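Local coordinates for terminase, large subunit (Enterobacteria phage P22, PDB 4DKW), which drives viral DNA into empty capsids as an ATP-powered motor and, through the magnesium-dependent nuclease domain described here, cuts the genome to start and end packaging, at residues Arg6-Pro11 against Arg155-Asp160; Glu13-Gln18 against Pro149-Phe154; Ile81-Pro86 against Phe109-Asp114; Ser127-Leu132 against Ala175-Tyr180. All blocks are in the same frame, centred on the assembly; numbering follows the deposited sequence.

Contact 1: residues Arg6-Pro11 against Arg155-Asp160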
# COMPACT_ATOMS: atom_id res chain seq x y z
N ARG A 6 -17.23 2.46 -11.15
CA ARG A 6 -16.15 2.59 -10.18
C ARG A 6 -16.19 1.50 -9.13
O ARG A 6 -17.27 1.03 -8.74
CB ARG A 6 -16.16 3.96 -9.52
CG ARG A 6 -15.56 5.04 -10.40
CD ARG A 6 -15.56 6.37 -9.68
NE ARG A 6 -15.12 6.20 -8.30
CZ ARG A 6 -15.00 7.19 -7.42
NH1 ARG A 6 -15.30 8.44 -7.77
NH2 ARG A 6 -14.59 6.93 -6.19
N ILE A 7 -15.00 1.08 -8.69
CA ILE A 7 -14.85 0.02 -7.72
C ILE A 7 -15.22 0.51 -6.32
O ILE A 7 -15.93 -0.18 -5.59
CB ILE A 7 -13.42 -0.57 -7.78
CG1 ILE A 7 -13.30 -1.50 -8.99
CG2 ILE A 7 -13.09 -1.31 -6.51
CD1 ILE A 7 -11.89 -1.95 -9.32
N PHE A 8 -14.74 1.69 -5.96
CA PHE A 8 -15.08 2.31 -4.68
C PHE A 8 -16.08 3.45 -4.88
O PHE A 8 -15.71 4.60 -5.11
CB PHE A 8 -13.81 2.83 -3.96
CG PHE A 8 -12.78 1.76 -3.68
CD1 PHE A 8 -13.05 0.73 -2.77
CD2 PHE A 8 -11.54 1.79 -4.29
CE1 PHE A 8 -12.11 -0.25 -2.50
CE2 PHE A 8 -10.59 0.82 -4.02
CZ PHE A 8 -10.88 -0.20 -3.13
N GLN A 9 -17.37 3.13 -4.81
CA GLN A 9 -18.40 4.15 -4.95
C GLN A 9 -18.71 4.79 -3.61
O GLN A 9 -19.81 4.65 -3.06
CB GLN A 9 -19.65 3.60 -5.62
CG GLN A 9 -19.50 3.47 -7.12
CD GLN A 9 -20.75 2.97 -7.80
OE1 GLN A 9 -21.66 2.47 -7.15
NE2 GLN A 9 -20.80 3.11 -9.13
N ILE A 10 -17.72 5.50 -3.09
CA ILE A 10 -17.74 6.06 -1.76
C ILE A 10 -17.23 7.49 -1.90
O ILE A 10 -16.25 7.74 -2.60
CB ILE A 10 -16.84 5.23 -0.82
CG1 ILE A 10 -17.33 3.77 -0.78
CG2 ILE A 10 -16.81 5.81 0.58
CD1 ILE A 10 -16.48 2.85 0.03
N PRO A 11 -17.92 8.45 -1.27
CA PRO A 11 -17.44 9.84 -1.28
C PRO A 11 -16.05 9.95 -0.66
O PRO A 11 -15.87 9.51 0.48
CB PRO A 11 -18.47 10.57 -0.39
CG PRO A 11 -19.69 9.71 -0.45
CD PRO A 11 -19.20 8.30 -0.55
N ARG A 155 -10.20 7.63 -7.50
CA ARG A 155 -11.19 8.22 -8.41
C ARG A 155 -11.36 7.50 -9.74
O ARG A 155 -12.45 7.50 -10.33
CB ARG A 155 -10.83 9.68 -8.69
CG ARG A 155 -11.08 10.60 -7.53
CD ARG A 155 -10.92 12.05 -7.93
NE ARG A 155 -9.52 12.48 -7.94
CZ ARG A 155 -8.91 13.07 -6.92
NH1 ARG A 155 -9.57 13.32 -5.80
NH2 ARG A 155 -7.65 13.45 -7.04
N LEU A 156 -10.28 6.88 -10.21
CA LEU A 156 -10.23 6.23 -11.52
C LEU A 156 -10.38 4.70 -11.50
O LEU A 156 -10.56 4.09 -12.54
CB LEU A 156 -8.91 6.58 -12.19
CG LEU A 156 -8.66 8.06 -12.44
CD1 LEU A 156 -7.28 8.25 -13.05
CD2 LEU A 156 -9.72 8.59 -13.38
N TYR A 157 -10.29 4.10 -10.32
CA TYR A 157 -10.31 2.64 -10.19
C TYR A 157 -11.68 2.08 -10.56
O TYR A 157 -12.69 2.39 -9.92
CB TYR A 157 -9.97 2.27 -8.75
CG TYR A 157 -9.30 0.93 -8.56
CD1 TYR A 157 -8.36 0.47 -9.48
CD2 TYR A 157 -9.57 0.15 -7.44
CE1 TYR A 157 -7.72 -0.76 -9.28
CE2 TYR A 157 -8.93 -1.06 -7.24
CZ TYR A 157 -8.01 -1.52 -8.16
OH TYR A 157 -7.38 -2.73 -7.93
N HIS A 158 -11.72 1.23 -11.60
CA HIS A 158 -12.99 0.76 -12.13
C HIS A 158 -12.90 -0.65 -12.72
O HIS A 158 -11.82 -1.22 -12.83
CB HIS A 158 -13.51 1.73 -13.19
CG HIS A 158 -12.65 1.77 -14.43
ND1 HIS A 158 -11.47 2.47 -14.49
CD2 HIS A 158 -12.81 1.18 -15.64
CE1 HIS A 158 -10.94 2.32 -15.69
NE2 HIS A 158 -11.73 1.55 -16.41
N ARG A 159 -14.05 -1.21 -13.08
CA ARG A 159 -14.11 -2.49 -13.75
C ARG A 159 -14.43 -2.32 -15.23
O ARG A 159 -15.08 -1.35 -15.62
CB ARG A 159 -15.16 -3.38 -13.10
CG ARG A 159 -14.82 -3.78 -11.68
CD ARG A 159 -15.92 -4.57 -11.01
NE ARG A 159 -15.55 -4.82 -9.62
CZ ARG A 159 -14.74 -5.80 -9.23
NH1 ARG A 159 -14.22 -6.64 -10.12
NH2 ARG A 159 -14.44 -5.94 -7.95
N ASP A 160 -13.96 -3.25 -16.05
CA ASP A 160 -14.25 -3.16 -17.48
C ASP A 160 -15.69 -3.57 -17.77
O ASP A 160 -16.48 -3.79 -16.86
CB ASP A 160 -13.24 -3.96 -18.33
CG ASP A 160 -13.21 -5.44 -18.01
OD1 ASP A 160 -14.24 -6.01 -17.59
OD2 ASP A 160 -12.14 -6.05 -18.22
O HOH W 1 -12.84 3.09 -7.57

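Contact 2: residues Glu13-Gln18 against Pro149-Phe154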
# COMPACT_ATOMS: atom_id res chain seq x y z
N GLU A 13 -14.54 12.27 0.76
CA GLU A 13 -14.50 13.00 2.00
C GLU A 13 -14.82 12.12 3.20
O GLU A 13 -14.39 12.43 4.32
CB GLU A 13 -15.41 14.24 1.92
CG GLU A 13 -14.80 15.52 2.58
CD GLU A 13 -13.53 16.03 1.86
OE1 GLU A 13 -12.83 15.26 1.17
OE2 GLU A 13 -13.21 17.22 2.02
N THR A 14 -15.55 11.03 2.97
CA THR A 14 -15.83 10.08 4.05
C THR A 14 -14.59 9.30 4.49
O THR A 14 -14.50 8.88 5.64
CB THR A 14 -16.99 9.11 3.69
OG1 THR A 14 -16.59 8.25 2.63
CG2 THR A 14 -18.21 9.89 3.26
N ILE A 15 -13.62 9.13 3.60
CA ILE A 15 -12.40 8.40 3.97
C ILE A 15 -11.17 9.30 4.21
O ILE A 15 -10.13 8.82 4.63
CB ILE A 15 -12.08 7.24 2.98
CG1 ILE A 15 -11.54 7.75 1.65
CG2 ILE A 15 -13.32 6.38 2.72
CD1 ILE A 15 -11.26 6.62 0.67
N LYS A 16 -11.32 10.59 3.96
CA LYS A 16 -10.23 11.55 4.11
C LYS A 16 -10.15 12.00 5.58
O LYS A 16 -11.18 12.13 6.23
CB LYS A 16 -10.45 12.72 3.13
CG LYS A 16 -9.26 13.64 2.87
CD LYS A 16 -9.55 14.68 1.76
CE LYS A 16 -9.77 14.01 0.40
NZ LYS A 16 -9.79 14.98 -0.74
N CYS A 17 -8.95 12.22 6.11
CA CYS A 17 -8.81 12.77 7.46
C CYS A 17 -7.64 13.74 7.55
O CYS A 17 -6.74 13.69 6.72
CB CYS A 17 -8.66 11.65 8.51
SG CYS A 17 -7.07 10.79 8.54
N GLN A 18 -7.65 14.60 8.57
CA GLN A 18 -6.51 15.47 8.89
C GLN A 18 -5.35 14.66 9.44
O GLN A 18 -5.55 13.78 10.27
CB GLN A 18 -6.89 16.53 9.93
CG GLN A 18 -7.95 17.49 9.46
CD GLN A 18 -7.44 18.45 8.41
OE1 GLN A 18 -6.25 18.73 8.33
NE2 GLN A 18 -8.35 18.98 7.61
N PRO A 149 -1.87 11.29 -4.17
CA PRO A 149 -1.80 10.21 -5.18
C PRO A 149 -2.74 9.03 -4.91
O PRO A 149 -3.10 8.34 -5.86
CB PRO A 149 -0.34 9.75 -5.11
CG PRO A 149 0.41 10.95 -4.66
CD PRO A 149 -0.52 11.65 -3.68
N PHE A 150 -3.13 8.81 -3.65
CA PHE A 150 -4.15 7.79 -3.37
C PHE A 150 -5.48 8.17 -3.99
O PHE A 150 -6.14 7.35 -4.61
CB PHE A 150 -4.35 7.59 -1.87
CG PHE A 150 -5.50 6.65 -1.56
CD1 PHE A 150 -5.28 5.29 -1.46
CD2 PHE A 150 -6.80 7.14 -1.40
CE1 PHE A 150 -6.33 4.42 -1.18
CE2 PHE A 150 -7.85 6.27 -1.13
CZ PHE A 150 -7.62 4.91 -1.02
N PHE A 151 -5.90 9.41 -3.78
CA PHE A 151 -7.21 9.85 -4.24
C PHE A 151 -7.31 9.92 -5.76
O PHE A 151 -8.36 9.64 -6.35
CB PHE A 151 -7.59 11.18 -3.57
CG PHE A 151 -7.83 11.06 -2.10
CD1 PHE A 151 -8.95 10.37 -1.63
CD2 PHE A 151 -6.92 11.58 -1.19
CE1 PHE A 151 -9.17 10.23 -0.27
CE2 PHE A 151 -7.14 11.44 0.18
CZ PHE A 151 -8.27 10.77 0.63
N GLU A 152 -6.20 10.28 -6.40
CA GLU A 152 -6.12 10.28 -7.85
C GLU A 152 -6.43 8.91 -8.44
O GLU A 152 -7.12 8.81 -9.45
CB GLU A 152 -4.73 10.73 -8.31
CG GLU A 152 -4.41 12.17 -7.95
CD GLU A 152 -3.01 12.60 -8.38
OE1 GLU A 152 -2.18 11.71 -8.69
OE2 GLU A 152 -2.74 13.82 -8.41
N GLU A 153 -5.92 7.86 -7.80
CA GLU A 153 -6.16 6.49 -8.24
C GLU A 153 -7.55 5.99 -7.83
O GLU A 153 -8.24 5.34 -8.61
CB GLU A 153 -5.09 5.55 -7.67
CG GLU A 153 -3.65 5.90 -8.06
CD GLU A 153 -2.68 4.78 -7.70
OE1 GLU A 153 -3.12 3.80 -7.07
OE2 GLU A 153 -1.48 4.88 -8.04
N PHE A 154 -7.93 6.30 -6.60
CA PHE A 154 -9.23 5.98 -6.01
C PHE A 154 -10.36 6.43 -6.94
O PHE A 154 -11.33 5.69 -7.16
CB PHE A 154 -9.31 6.66 -4.65
CG PHE A 154 -10.62 6.46 -3.92
CD1 PHE A 154 -10.81 5.35 -3.10
CD2 PHE A 154 -11.63 7.42 -3.99
CE1 PHE A 154 -11.99 5.19 -2.41
CE2 PHE A 154 -12.81 7.25 -3.30
CZ PHE A 154 -12.99 6.14 -2.51

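Contact 3: residues Ile81-Pro86 against Phe109-Asp114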
# COMPACT_ATOMS: atom_id res chain seq x y z
N ILE A 81 10.90 0.52 9.20
CA ILE A 81 9.53 0.00 9.09
C ILE A 81 9.49 -1.20 8.14
O ILE A 81 9.98 -1.10 7.02
CB ILE A 81 8.58 1.08 8.56
CG1 ILE A 81 8.73 2.38 9.37
CG2 ILE A 81 7.16 0.57 8.56
CD1 ILE A 81 8.59 2.20 10.88
N PRO A 82 8.90 -2.33 8.59
CA PRO A 82 8.82 -3.51 7.71
C PRO A 82 8.07 -3.18 6.43
O PRO A 82 7.09 -2.42 6.47
CB PRO A 82 8.01 -4.52 8.54
CG PRO A 82 8.07 -4.01 9.95
CD PRO A 82 8.20 -2.53 9.87
N VAL A 83 8.52 -3.72 5.30
CA VAL A 83 7.92 -3.40 4.01
C VAL A 83 7.30 -4.62 3.33
O VAL A 83 7.98 -5.62 3.11
CB VAL A 83 8.96 -2.78 3.05
CG1 VAL A 83 8.33 -2.47 1.69
CG2 VAL A 83 9.56 -1.54 3.66
N ALA A 84 6.01 -4.53 3.02
CA ALA A 84 5.33 -5.57 2.24
C ALA A 84 5.55 -5.31 0.76
O ALA A 84 5.70 -4.16 0.35
CB ALA A 84 3.82 -5.61 2.58
N TRP A 85 5.60 -6.37 -0.05
CA TRP A 85 5.91 -6.23 -1.47
C TRP A 85 5.37 -7.41 -2.26
O TRP A 85 5.20 -8.50 -1.71
CB TRP A 85 7.42 -6.10 -1.66
CG TRP A 85 8.20 -7.12 -0.93
CD1 TRP A 85 8.68 -7.05 0.33
CD2 TRP A 85 8.60 -8.40 -1.44
NE1 TRP A 85 9.36 -8.21 0.66
CE2 TRP A 85 9.32 -9.05 -0.42
CE3 TRP A 85 8.42 -9.05 -2.66
CZ2 TRP A 85 9.86 -10.32 -0.59
CZ3 TRP A 85 8.95 -10.31 -2.82
CH2 TRP A 85 9.66 -10.93 -1.79
N PRO A 86 5.08 -7.20 -3.56
CA PRO A 86 4.39 -8.20 -4.38
C PRO A 86 5.31 -9.16 -5.11
O PRO A 86 6.53 -9.13 -4.92
CB PRO A 86 3.72 -7.34 -5.44
CG PRO A 86 4.72 -6.26 -5.67
CD PRO A 86 5.24 -5.93 -4.29
N PHE A 109 15.84 -0.33 2.81
CA PHE A 109 14.50 -0.65 3.27
C PHE A 109 14.50 -1.95 4.07
O PHE A 109 15.24 -2.90 3.76
CB PHE A 109 13.55 -0.80 2.10
CG PHE A 109 13.23 0.48 1.38
CD1 PHE A 109 12.27 1.36 1.88
CD2 PHE A 109 13.86 0.80 0.18
CE1 PHE A 109 11.97 2.53 1.21
CE2 PHE A 109 13.55 1.97 -0.49
CZ PHE A 109 12.61 2.84 0.03
N SER A 110 13.64 -2.00 5.10
CA SER A 110 13.44 -3.23 5.87
C SER A 110 12.40 -4.12 5.19
O SER A 110 11.26 -4.26 5.64
CB SER A 110 13.02 -2.88 7.30
OG SER A 110 13.95 -1.98 7.88
N MET A 111 12.81 -4.71 4.08
CA MET A 111 11.93 -5.55 3.29
C MET A 111 11.60 -6.84 4.03
O MET A 111 12.48 -7.49 4.58
CB MET A 111 12.61 -5.82 1.95
CG MET A 111 12.86 -4.52 1.17
SD MET A 111 11.35 -4.05 0.35
CE MET A 111 11.45 -2.31 0.09
N LEU A 112 10.31 -7.19 4.08
CA LEU A 112 9.88 -8.43 4.71
C LEU A 112 10.39 -9.65 3.91
O LEU A 112 10.56 -9.56 2.69
CB LEU A 112 8.35 -8.47 4.86
CG LEU A 112 7.79 -7.63 6.02
CD1 LEU A 112 6.28 -7.42 5.90
CD2 LEU A 112 8.13 -8.27 7.35
N PRO A 113 10.66 -10.77 4.59
CA PRO A 113 11.26 -11.94 3.94
C PRO A 113 10.44 -12.53 2.80
O PRO A 113 11.03 -13.01 1.82
CB PRO A 113 11.41 -12.95 5.08
CG PRO A 113 10.49 -12.46 6.17
CD PRO A 113 10.49 -10.97 6.04
N ASP A 114 9.12 -12.49 2.92
CA ASP A 114 8.23 -13.11 1.92
C ASP A 114 7.27 -12.11 1.27
O ASP A 114 6.95 -11.06 1.85
CB ASP A 114 7.46 -14.28 2.55
CG ASP A 114 8.38 -15.32 3.17
OD1 ASP A 114 9.04 -16.06 2.40
OD2 ASP A 114 8.44 -15.41 4.42
O HOH W 2 11.80 0.12 5.56

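Contact 4: residues Ser127-Leu132 against Ala175-Tyr180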
# COMPACT_ATOMS: atom_id res chain seq x y z
N SER A 127 -10.40 -10.15 -3.04
CA SER A 127 -10.61 -10.28 -1.60
C SER A 127 -10.13 -9.04 -0.84
O SER A 127 -10.80 -8.57 0.08
CB SER A 127 -9.92 -11.55 -1.07
OG SER A 127 -10.52 -11.96 0.13
N GLY A 128 -8.96 -8.53 -1.21
CA GLY A 128 -8.45 -7.30 -0.63
C GLY A 128 -9.34 -6.09 -0.87
O GLY A 128 -9.56 -5.27 0.02
N ILE A 129 -9.87 -5.98 -2.08
CA ILE A 129 -10.73 -4.86 -2.43
C ILE A 129 -12.03 -4.90 -1.63
O ILE A 129 -12.50 -3.86 -1.15
CB ILE A 129 -11.03 -4.84 -3.94
CG1 ILE A 129 -9.80 -4.35 -4.69
CG2 ILE A 129 -12.23 -3.96 -4.25
CD1 ILE A 129 -9.94 -4.47 -6.17
N SER A 130 -12.60 -6.09 -1.48
CA SER A 130 -13.83 -6.25 -0.71
C SER A 130 -13.63 -5.85 0.74
O SER A 130 -14.46 -5.14 1.33
CB SER A 130 -14.35 -7.69 -0.77
OG SER A 130 -14.95 -7.93 -2.02
N GLU A 131 -12.52 -6.30 1.32
CA GLU A 131 -12.24 -6.02 2.72
C GLU A 131 -11.97 -4.54 2.92
O GLU A 131 -12.50 -3.94 3.86
CB GLU A 131 -11.07 -6.86 3.22
CG GLU A 131 -11.42 -8.35 3.30
CD GLU A 131 -10.42 -9.16 4.12
OE1 GLU A 131 -9.52 -8.57 4.75
OE2 GLU A 131 -10.55 -10.41 4.14
N LEU A 132 -11.19 -3.95 2.02
CA LEU A 132 -10.93 -2.51 2.08
C LEU A 132 -12.20 -1.67 1.94
O LEU A 132 -12.34 -0.65 2.61
CB LEU A 132 -9.89 -2.09 1.05
CG LEU A 132 -8.45 -2.54 1.33
CD1 LEU A 132 -7.54 -2.18 0.16
CD2 LEU A 132 -7.95 -1.91 2.63
N ALA A 175 -0.01 -1.16 -3.40
CA ALA A 175 0.83 -1.03 -2.22
C ALA A 175 -0.00 -0.99 -0.93
O ALA A 175 0.30 -1.70 0.03
CB ALA A 175 1.71 0.22 -2.32
N THR A 176 -1.05 -0.17 -0.91
CA THR A 176 -1.92 -0.08 0.25
C THR A 176 -2.50 -1.44 0.59
O THR A 176 -2.51 -1.86 1.74
CB THR A 176 -3.06 0.92 0.03
OG1 THR A 176 -2.51 2.20 -0.27
CG2 THR A 176 -3.91 1.04 1.28
N ARG A 177 -2.95 -2.15 -0.44
CA ARG A 177 -3.53 -3.47 -0.28
C ARG A 177 -2.49 -4.45 0.28
O ARG A 177 -2.80 -5.26 1.17
CB ARG A 177 -4.09 -3.93 -1.62
CG ARG A 177 -5.23 -4.91 -1.53
CD ARG A 177 -5.95 -5.09 -2.88
NE ARG A 177 -5.05 -4.94 -4.02
CZ ARG A 177 -4.15 -5.85 -4.40
NH1 ARG A 177 -4.03 -6.99 -3.73
NH2 ARG A 177 -3.37 -5.61 -5.45
N TYR A 178 -1.25 -4.36 -0.20
CA TYR A 178 -0.16 -5.22 0.31
C TYR A 178 0.15 -4.99 1.79
O TYR A 178 0.39 -5.94 2.53
CB TYR A 178 1.13 -5.06 -0.50
CG TYR A 178 0.97 -5.36 -1.97
CD1 TYR A 178 0.09 -6.34 -2.40
CD2 TYR A 178 1.70 -4.66 -2.92
CE1 TYR A 178 -0.07 -6.61 -3.75
CE2 TYR A 178 1.55 -4.92 -4.27
CZ TYR A 178 0.67 -5.90 -4.67
OH TYR A 178 0.53 -6.16 -6.01
N GLY A 179 0.15 -3.72 2.20
CA GLY A 179 0.40 -3.38 3.59
C GLY A 179 -0.71 -3.91 4.47
O GLY A 179 -0.46 -4.44 5.55
N TYR A 180 -1.95 -3.76 4.00
CA TYR A 180 -3.10 -4.28 4.70
C TYR A 180 -3.05 -5.82 4.84
O TYR A 180 -3.30 -6.37 5.92
CB TYR A 180 -4.40 -3.83 4.01
CG TYR A 180 -5.63 -4.50 4.58
CD1 TYR A 180 -6.15 -4.12 5.80
CD2 TYR A 180 -6.28 -5.53 3.89
CE1 TYR A 180 -7.25 -4.74 6.34
CE2 TYR A 180 -7.40 -6.15 4.41
CZ TYR A 180 -7.87 -5.75 5.64
OH TYR A 180 -8.98 -6.35 6.20

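Contact 1: residues Arg6-Pro11 against Arg155-Asp160
Ile-7 lays its CD1 methyl over one face of the Tyr-157 ring, 3.8 Å from the ring centroid and 16° off the normal, a CH-pi contact. Its CG1 stands anti to the carbonyl carbon (chi1 -78°) and also reaches Arg-159 CG at 3.8 Å; that arginine's guanidinium is paired with Glu-126. Phe-8 lies alongside Tyr-157, pointing the same way but slid apart, its CE2 3.6 Å from CD2 at the tyrosine's edge. The backbone clamps this apolar cluster, Ile-7 N giving a nearly straight bond (173°) to Tyr-157 O at 2.9 Å, from above the carbonyl plane. A water accepts from Phe-8 N and donates to the same Tyr-157 O, which is thus gripped twice. Arg-6, bent at chi3, passes its CD 3.4 Å from Arg-155 O, and that carbonyl lies over one face of its guanidinium, while NH2 makes a weak hydrogen bond to Phe-8 O. Flat and branched apolar groups suit a seam covered by helix 125-137. Arg-6 and His-158 form a non-hydrogen-bonded antiparallel pair, typical of a short, here weakly bonded, two-stranded sheet, which ties the start of the chain to the strand after helix 148-156 in this RNase H-like nuclease fold.

Contact 2: residues Glu13-Gln18 against Pro149-Phe154
The tip of Ile-15 fits into a hollow walled by three phenylalanines of helix 148-156. Its CD1 methyl sits over a face of Phe-154, 3.5 Å from CE1, and the two side chains meet tip to tip. The same methyl abuts the edge of Phe-150 at CE2, 3.9 Å away, while CG1 of Ile-15 slides past the edge of Phe-151, 3.9 Å from CE1. Reaching this hollow puts CG1 of Ile-15 between the backbone N and the carbonyl carbon (chi1 74°), a crowded position for a branched residue. A slender, branched side chain suits such a hollow, since one methyl can touch a ring face and a ring edge together.

Phe-151 is the bump of the helix. Its ring is sandwiched, with CD2 of Phe-150 beneath one face and Lys-16 across the other. The lysine leaves the backbone with CG anti to N and bends at chi3 (-65°), which lays its CE methylene 3.7 Å from the centroid of the Phe-151 ring. NZ lies 4.4 Å from the same centroid and only 8° off the normal, a cation-pi geometry. The contact packs helix 12-15 and strand 16-17, which pairs with strand 141-144, against helix 148-156; Phe-150 and Phe-151 also rest on Val-143 of that strand. The chemistry is divided: a greasy interior of isoleucine and phenyl rings is roofed by a lysine whose methylenes pack like an apolar chain, while its ammonium, in a long salt bridge to Glu-13, probably gains further stabilisation from the aromatic face.

Contact 3: residues Ile81-Pro86 against Phe109-Asp114
Val-83 and Met-111 stand side by side and point the same way from a parallel pair of strands. CG1 of Val-83, anti to the backbone N, touches Met-111 CE at 3.5 Å; the methionine bends at chi2 (-82°) to bring its methyl there. Its sulfur lies obliquely to Trp-85, 4.7 Å from the centroid of the five-membered ring, a Met-aromatic contact that a long, pliable thioether can make while still serving Val-83. Trp-85 holds CG between the backbone N and the carbonyl carbon (chi1 49°), so the indole turns its N-H edge to the other strand. NE1 donates to Leu-112 O at 2.7 Å, in the carbonyl plane on a lone pair and almost within the indole plane, which fixes the ring's rotation. On the other side of the strands, Leu-112 rests CD2 3.9 Å from Pro-82 CB. Two backbone bonds set the register: Val-83 N to Ser-110 O (2.8 Å), clearly bent, and Leu-112 N to Val-83 O (3.0 Å), straighter at 167°. A water bridges Ile-81 O and Ser-110 N. The pair closes a beta-alpha-beta unit whose connecting helix, 97-107, packs on Met-111 and Trp-85, while strand 27-33, which carries the metal ligand Asp-33, borders strand 82-84 within the RNase H-like sheet.

Contact 4: residues Ser127-Leu132 against Ala175-Tyr180
Helices 127-132 and 175-180 cross almost perpendicularly, their axes 83° apart and 10.3 Å away at closest approach, with Gly-128 and Arg-177 nearest at the crossing. Arg-177 runs its aliphatic chain across Gly-128, CD lying 4.0 Å from the glycine CA. A beta carbon on that residue would collide with this CD, so glycine suits the place. The arginine starts with CG anti to the backbone N and bends at chi3 (32°), and its guanidinium is paired with Asp-174 on its own helix. One turn farther along, Leu-132 divides its methyls between two partners: CD1 meets Arg-177 CG at 4.0 Å, the two chains crossing at about a right angle, whereas CD2 comes tip to tip over one face of Tyr-180, 4.2 Å from the ring centroid. That forked end makes leucine apt for filling the angle between an aliphatic arm and an aromatic face.

Tyr-180, with CG also anti to its backbone N, stretches to the other helix and donates its hydroxyl proton to Glu-131 OE1 at 2.7 Å. The acceptor uses its anti lone pair, and the carboxylate stands 88° to the ring plane while OE1 stays at the ring's edge. This bond satisfies the hydroxyl of the buried tyrosine and would probably stabilise the carboxylate's negative charge. Arg-183 and Phe-54 also meet the Tyr-180 ring. Helix 171-181 begins at the metal ligand Asp-171, and helix 125-137 packs across it, with Ile-129 packed against Ile-7, Tyr-157 and Ile-165 in the neighbouring loops.

From the N terminus, the segment 6-11 opens contact 1 and 13-18 opens contact 2; both wait for helix 148-156 and what follows it. Contact 2 thus lies within the span of contact 1, and the two touch where Phe-8 packs on Phe-154. Contact 3 closes a short beta-alpha-beta loop within both spans, on the far side of the chain's centre from them. After it, helix 125-137 opens contact 4, which closes only at helix 171-181, so contact 4 crosses contacts 1 and 2. Ile-129 joins contact 4 to contact 1, and Ala-84 against Tyr-178 joins it to contact 3, linking the N-terminal segment, helices and sheet.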